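Local coordinates for blue copper protein (Hyphomicrobium denitrificans, PDB 3EF4) that binds a single copper ion and probably carries electrons between redox partners in the periplasm, as a pseudoazurin of the cupredoxin family, at residues N15-F19 with M85-V89; L90-P96 with A120-Q124. All coordinates share one frame; numbering follows the deposited sequence. Where two conformers were deposited one is given.

Contact 1: N15-F19 with M85-V89. With CU (copper (II) ion), chain D.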
loop_
_atom_site.group_PDB
_atom_site.type_symbol
_atom_site.label_atom_id
_atom_site.label_comp_id
_atom_site.label_asym_id
_atom_site.label_seq_id
_atom_site.Cartn_x
_atom_site.Cartn_y
_atom_site.Cartn_z
ATOM N N ASN A 15 -11.534 11.424 4.797
ATOM C CA ASN A 15 -10.074 11.341 4.927
ATOM C C ASN A 15 -9.397 11.784 3.625
ATOM O O ASN A 15 -9.819 11.303 2.567
ATOM C CB ASN A 15 -9.634 9.945 5.352
ATOM C CG ASN A 15 -10.365 9.405 6.588
ATOM O OD1 ASN A 15 -10.272 9.904 7.702
ATOM N ND2 ASN A 15 -11.094 8.324 6.344
ATOM N N THR A 16 -8.399 12.653 3.730
ATOM C CA THR A 16 -7.681 13.092 2.525
ATOM C C THR A 16 -6.363 12.324 2.257
ATOM O O THR A 16 -5.660 11.845 3.123
ATOM C CB THR A 16 -7.299 14.564 2.596
ATOM O OG1 THR A 16 -6.453 14.696 3.764
ATOM C CG2 THR A 16 -8.538 15.448 2.703
ATOM N N MET A 17 -6.037 12.269 0.976
ATOM C CA MET A 17 -4.866 11.642 0.369
ATOM C C MET A 17 -4.806 10.172 0.808
ATOM O O MET A 17 -4.024 9.738 1.639
ATOM C CB MET A 17 -3.580 12.358 0.744
ATOM C CG MET A 17 -3.671 13.841 0.560
ATOM S SD MET A 17 -4.069 14.247 -1.159
ATOM C CE MET A 17 -3.778 16.019 -1.100
ATOM N N VAL A 18 -5.701 9.429 0.212
ATOM C CA VAL A 18 -5.883 8.049 0.596
ATOM C C VAL A 18 -5.834 7.083 -0.558
ATOM O O VAL A 18 -6.285 7.359 -1.670
ATOM C CB VAL A 18 -7.231 7.853 1.342
ATOM C CG1 VAL A 18 -7.282 8.733 2.567
ATOM C CG2 VAL A 18 -8.396 8.159 0.439
ATOM N N PHE A 19 -5.295 5.897 -0.250
ATOM C CA PHE A 19 -5.542 4.734 -1.056
ATOM C C PHE A 19 -6.805 4.051 -0.547
ATOM O O PHE A 19 -6.947 3.855 0.663
ATOM C CB PHE A 19 -4.350 3.772 -0.941
ATOM C CG PHE A 19 -3.094 4.194 -1.640
ATOM C CD1 PHE A 19 -2.938 4.179 -3.010
ATOM C CD2 PHE A 19 -2.014 4.622 -0.898
ATOM C CE1 PHE A 19 -1.759 4.557 -3.604
ATOM C CE2 PHE A 19 -0.834 4.985 -1.481
ATOM C CZ PHE A 19 -0.694 4.959 -2.865
ATOM N N MET A 85 1.385 12.998 4.227
ATOM C CA MET A 85 -0.002 13.289 4.495
ATOM C C MET A 85 -0.760 12.019 4.771
ATOM O O MET A 85 -1.972 12.034 4.876
ATOM C CB MET A 85 -0.622 14.038 3.304
ATOM C CG MET A 85 -0.189 15.495 3.214
ATOM S SD MET A 85 -0.571 16.440 1.724
ATOM C CE MET A 85 0.900 16.158 0.878
ATOM N N GLY A 86 -0.063 10.892 4.872
ATOM C CA GLY A 86 -0.777 9.674 5.222
ATOM C C GLY A 86 -1.107 8.752 4.078
ATOM O O GLY A 86 -1.789 7.763 4.317
ATOM N N MET A 87 -0.651 9.012 2.846
ATOM C CA MET A 87 -1.093 8.207 1.722
ATOM C C MET A 87 -0.176 6.978 1.567
ATOM O O MET A 87 0.857 6.987 0.935
ATOM C CB MET A 87 -1.142 9.046 0.449
ATOM C CG MET A 87 -1.923 8.323 -0.653
ATOM S SD MET A 87 -2.542 9.506 -1.886
ATOM C CE MET A 87 -3.239 8.300 -3.044
ATOM N N VAL A 88 -0.611 5.923 2.265
ATOM C CA VAL A 88 0.081 4.676 2.450
ATOM C C VAL A 88 -0.907 3.526 2.341
ATOM O O VAL A 88 -2.081 3.702 2.737
ATOM C CB VAL A 88 0.902 4.628 3.751
ATOM C CG1 VAL A 88 0.022 4.726 4.991
ATOM C CG2 VAL A 88 1.773 3.398 3.839
ATOM N N VAL A 89 -0.508 2.391 1.835
ATOM C CA VAL A 89 -1.350 1.216 1.655
ATOM C C VAL A 89 -0.538 -0.011 2.001
ATOM O O VAL A 89 0.672 -0.073 1.785
ATOM C CB VAL A 89 -1.906 1.173 0.223
ATOM C CG1 VAL A 89 -0.786 1.178 -0.831
ATOM C CG2 VAL A 89 -2.833 -0.012 -0.002
HETATM CU CU CU D . -1.207 10.922 -3.477
HETATM O O HOH W 1 -4.040 13.785 5.010
HETATM O O HOH W 2 -4.150 5.644 2.457
#
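M85 lays its CB against CG of M17 at 4.1 Å, at the exposed mouth of the contact. O of M85 accepts a hydrogen bond from a water that itself accepts one from OG1 of T16, so a single water ties the two loops where no direct hydrogen bond crosses. G86 follows, its C passing 3.9 Å from O of M17; at its positive phi (100°) a side chain would collide with the preceding carbonyl oxygen. O of M17 and O of G86 each receive a weak hydrogen bond from R114 of helix 109-119.

CG of M87 stands opposite the backbone N (chi1 -166°) and the chain beyond is extended, which sends the thioether past the M17 backbone, with CB of M87 3.2 Å from O of M17, until SD binds copper at 2.5 Å. This is the cupredoxin site, the methionine joining H41, C79 and H82 around the metal, on a loop that leads straight into strand 88-93, the parallel neighbour of strand 18-26. CE of M87 sits over the centre of the F19 ring, 4.0 Å from its centroid, in a CH-pi contact, with SD farther off above the same face in a Met-aromatic arrangement.

V88 turns its side chain away, and its O accepts a hydrogen bond from a second water, which accepts one from N of F19. V89 closes the other side of the ring: its CG1 lies 3.9 Å from the F19 centroid, displaced toward the rim, while CB of V89 approaches CD2 of F19. An alanine at F19 would remove the ring clamped between V89 and M87, and would probably open a gap beside the copper ligand, leaving its methyl group less firmly positioned.

Contact 2: L90-P96 with A120-Q124; sequences LVQVGKP and AKVVQ
The side-chain amide of Q92 meets the C-terminal tail through its edge, pairing with the backbone of V123 at two points. OE1 accepts from N of V123 at 2.9 Å, in the carbonyl plane and on a lone pair, with a nearly straight N-H...O angle of 170°. Alongside it, NE2 donates to O of V123, also at 2.9 Å, and that oxygen lies close to the amide plane of Q92. The other hydrogen of NE2 goes to O of G94, 2.8 Å away and likewise near the amide plane, approaching almost in line with the G94 carbonyl. Q92 reaches this far because its CG is anti to the backbone N (chi1 180°) and its chain continues extended, carrying the amide out from strand 88-93.

The puckered ring of P96 packs against the tail through CB, which touches CG1 of V122 at 3.6 Å, while CG and CD of P96 come near O of V123. CG1 of V122 also lies by OE1 of Q92, and its second methyl, CG2, meets CD2 of L90 at 3.8 Å, the two side chains crossing at about a right angle. V122 thus bridges the strand and the turn after it, and touches L74 of strand 73-78 as well. The arrangement fastens the last residues of the chain, after helix 109-119, against the face of the cupredoxin sheet formed by strands 88-93 and 73-78.

With three hydrogen bonds fixing its rotation, the Q92 amide has its oxygen and nitrogen assigned unambiguously by their partners: a glutamine side chain stands in for a neighbouring strand, satisfying both backbone groups of V123 and holding an otherwise irregular tail.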
loop_
_atom_site.group_PDB
_atom_site.type_symbol
_atom_site.label_atom_id
_atom_site.label_comp_id
_atom_site.label_asym_id
_atom_site.label_seq_id
_atom_site.Cartn_x
_atom_site.Cartn_y
_atom_site.Cartn_z
ATOM N N LEU A 90 -1.235 -1.025 2.508
ATOM C CA LEU A 90 -0.655 -2.268 2.940
ATOM C C LEU A 90 -1.344 -3.414 2.185
ATOM O O LEU A 90 -2.559 -3.586 2.286
ATOM C CB LEU A 90 -0.832 -2.454 4.438
ATOM C CG LEU A 90 -0.208 -3.714 5.074
ATOM C CD1 LEU A 90 1.284 -3.741 4.861
ATOM C CD2 LEU A 90 -0.534 -3.812 6.562
ATOM N N VAL A 91 -0.565 -4.204 1.465
ATOM C CA VAL A 91 -1.088 -5.366 0.750
ATOM C C VAL A 91 -0.550 -6.604 1.456
ATOM O O VAL A 91 0.672 -6.745 1.611
ATOM C CB VAL A 91 -0.662 -5.384 -0.715
ATOM C CG1 VAL A 91 -1.172 -6.615 -1.431
ATOM C CG2 VAL A 91 -1.152 -4.129 -1.417
ATOM N N GLN A 92 -1.433 -7.497 1.852
ATOM C CA GLN A 92 -1.048 -8.793 2.417
ATOM C C GLN A 92 -1.236 -9.871 1.389
ATOM O O GLN A 92 -2.346 -10.075 0.894
ATOM C CB GLN A 92 -1.945 -9.104 3.595
ATOM C CG GLN A 92 -1.578 -10.456 4.211
ATOM C CD GLN A 92 -2.376 -10.756 5.479
ATOM O OE1 GLN A 92 -2.990 -9.862 6.092
ATOM N NE2 GLN A 92 -2.312 -12.011 5.894
ATOM N N VAL A 93 -0.150 -10.564 1.093
ATOM C CA VAL A 93 -0.166 -11.699 0.195
ATOM C C VAL A 93 -0.065 -12.963 1.031
ATOM O O VAL A 93 0.991 -13.240 1.615
ATOM C CB VAL A 93 0.990 -11.633 -0.827
ATOM C CG1 VAL A 93 0.906 -12.799 -1.802
ATOM C CG2 VAL A 93 1.002 -10.296 -1.541
ATOM N N GLY A 94 -1.153 -13.702 1.137
ATOM C CA GLY A 94 -1.037 -14.919 1.944
ATOM C C GLY A 94 -0.671 -14.667 3.374
ATOM O O GLY A 94 -1.175 -13.725 3.997
ATOM N N LYS A 95 0.216 -15.509 3.937
ATOM C CA LYS A 95 0.657 -15.419 5.324
ATOM C C LYS A 95 1.495 -14.178 5.599
ATOM O O LYS A 95 2.369 -13.878 4.794
ATOM C CB LYS A 95 1.411 -16.700 5.673
ATOM C CG LYS A 95 2.226 -16.764 6.894
ATOM C CD LYS A 95 1.759 -16.844 8.321
ATOM C CE LYS A 95 2.638 -15.979 9.252
ATOM N NZ LYS A 95 1.959 -15.597 10.512
ATOM N N PRO A 96 1.230 -13.445 6.674
ATOM C CA PRO A 96 1.964 -12.200 6.969
ATOM C C PRO A 96 3.318 -12.454 7.617
ATOM O O PRO A 96 3.547 -12.082 8.768
ATOM C CB PRO A 96 1.039 -11.476 7.946
ATOM C CG PRO A 96 0.341 -12.589 8.678
ATOM C CD PRO A 96 0.157 -13.680 7.643
ATOM N N ALA A 120 -3.248 -3.208 11.745
ATOM C CA ALA A 120 -4.222 -3.810 12.643
ATOM C C ALA A 120 -5.253 -4.668 11.909
ATOM O O ALA A 120 -5.956 -5.476 12.512
ATOM C CB ALA A 120 -4.921 -2.761 13.463
ATOM N N LYS A 121 -5.342 -4.569 10.582
ATOM C CA LYS A 121 -6.231 -5.337 9.770
ATOM C C LYS A 121 -5.584 -6.619 9.252
ATOM O O LYS A 121 -6.276 -7.435 8.618
ATOM C CB LYS A 121 -6.752 -4.504 8.591
ATOM C CG LYS A 121 -7.586 -3.348 9.072
ATOM C CD LYS A 121 -8.074 -2.458 7.946
ATOM C CE LYS A 121 -9.109 -1.411 8.415
ATOM N N VAL A 122 -4.307 -6.799 9.509
ATOM C CA VAL A 122 -3.614 -8.017 9.040
ATOM C C VAL A 122 -4.344 -9.277 9.478
ATOM O O VAL A 122 -4.783 -9.377 10.616
ATOM C CB VAL A 122 -2.152 -7.983 9.473
ATOM C CG1 VAL A 122 -1.457 -9.321 9.342
ATOM C CG2 VAL A 122 -1.504 -6.906 8.589
ATOM N N VAL A 123 -4.451 -10.236 8.545
ATOM C CA VAL A 123 -5.179 -11.460 8.882
ATOM C C VAL A 123 -4.189 -12.510 9.331
ATOM O O VAL A 123 -3.388 -12.911 8.469
ATOM C CB VAL A 123 -5.972 -11.948 7.670
ATOM C CG1 VAL A 123 -6.787 -13.196 8.000
ATOM C CG2 VAL A 123 -6.899 -10.852 7.135
ATOM N N GLN A 124 -4.236 -12.949 10.531
ATOM C CA GLN A 124 -3.295 -13.928 11.074
ATOM C C GLN A 124 -3.970 -15.278 11.304
ATOM O O GLN A 124 -3.460 -16.329 10.880
ATOM C CB GLN A 124 -2.672 -13.418 12.382
ATOM C CG GLN A 124 -1.870 -12.114 12.229
ATOM C CD GLN A 124 -1.169 -11.716 13.518
ATOM O OE1 GLN A 124 -1.551 -10.707 14.158
ATOM N NE2 GLN A 124 -0.141 -12.513 13.907
ATOM O OXT GLN A 124 -5.051 -15.345 11.948
#

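Both contacts draw on strand 88-93, but from successive portions of it, and their centres lie about 18 Å apart. Contact 1 is largely buried at the copper end, where the loop before the strand meets 15-19; contact 2 is only partly buried and joins the far end of the strand, with the turn beyond it, to the C-terminal tail. Between 15-19 and 85-89, aromatic and thioether packing works beside a metal bond, and water supplies the polar links. Between 90-96 and 120-124, direct amide-to-backbone hydrogen bonds lead, with a few aliphatic contacts around them. Helix 109-119 borders both, through R114 and E118 near contact 1 and E118 and I119 near contact 2.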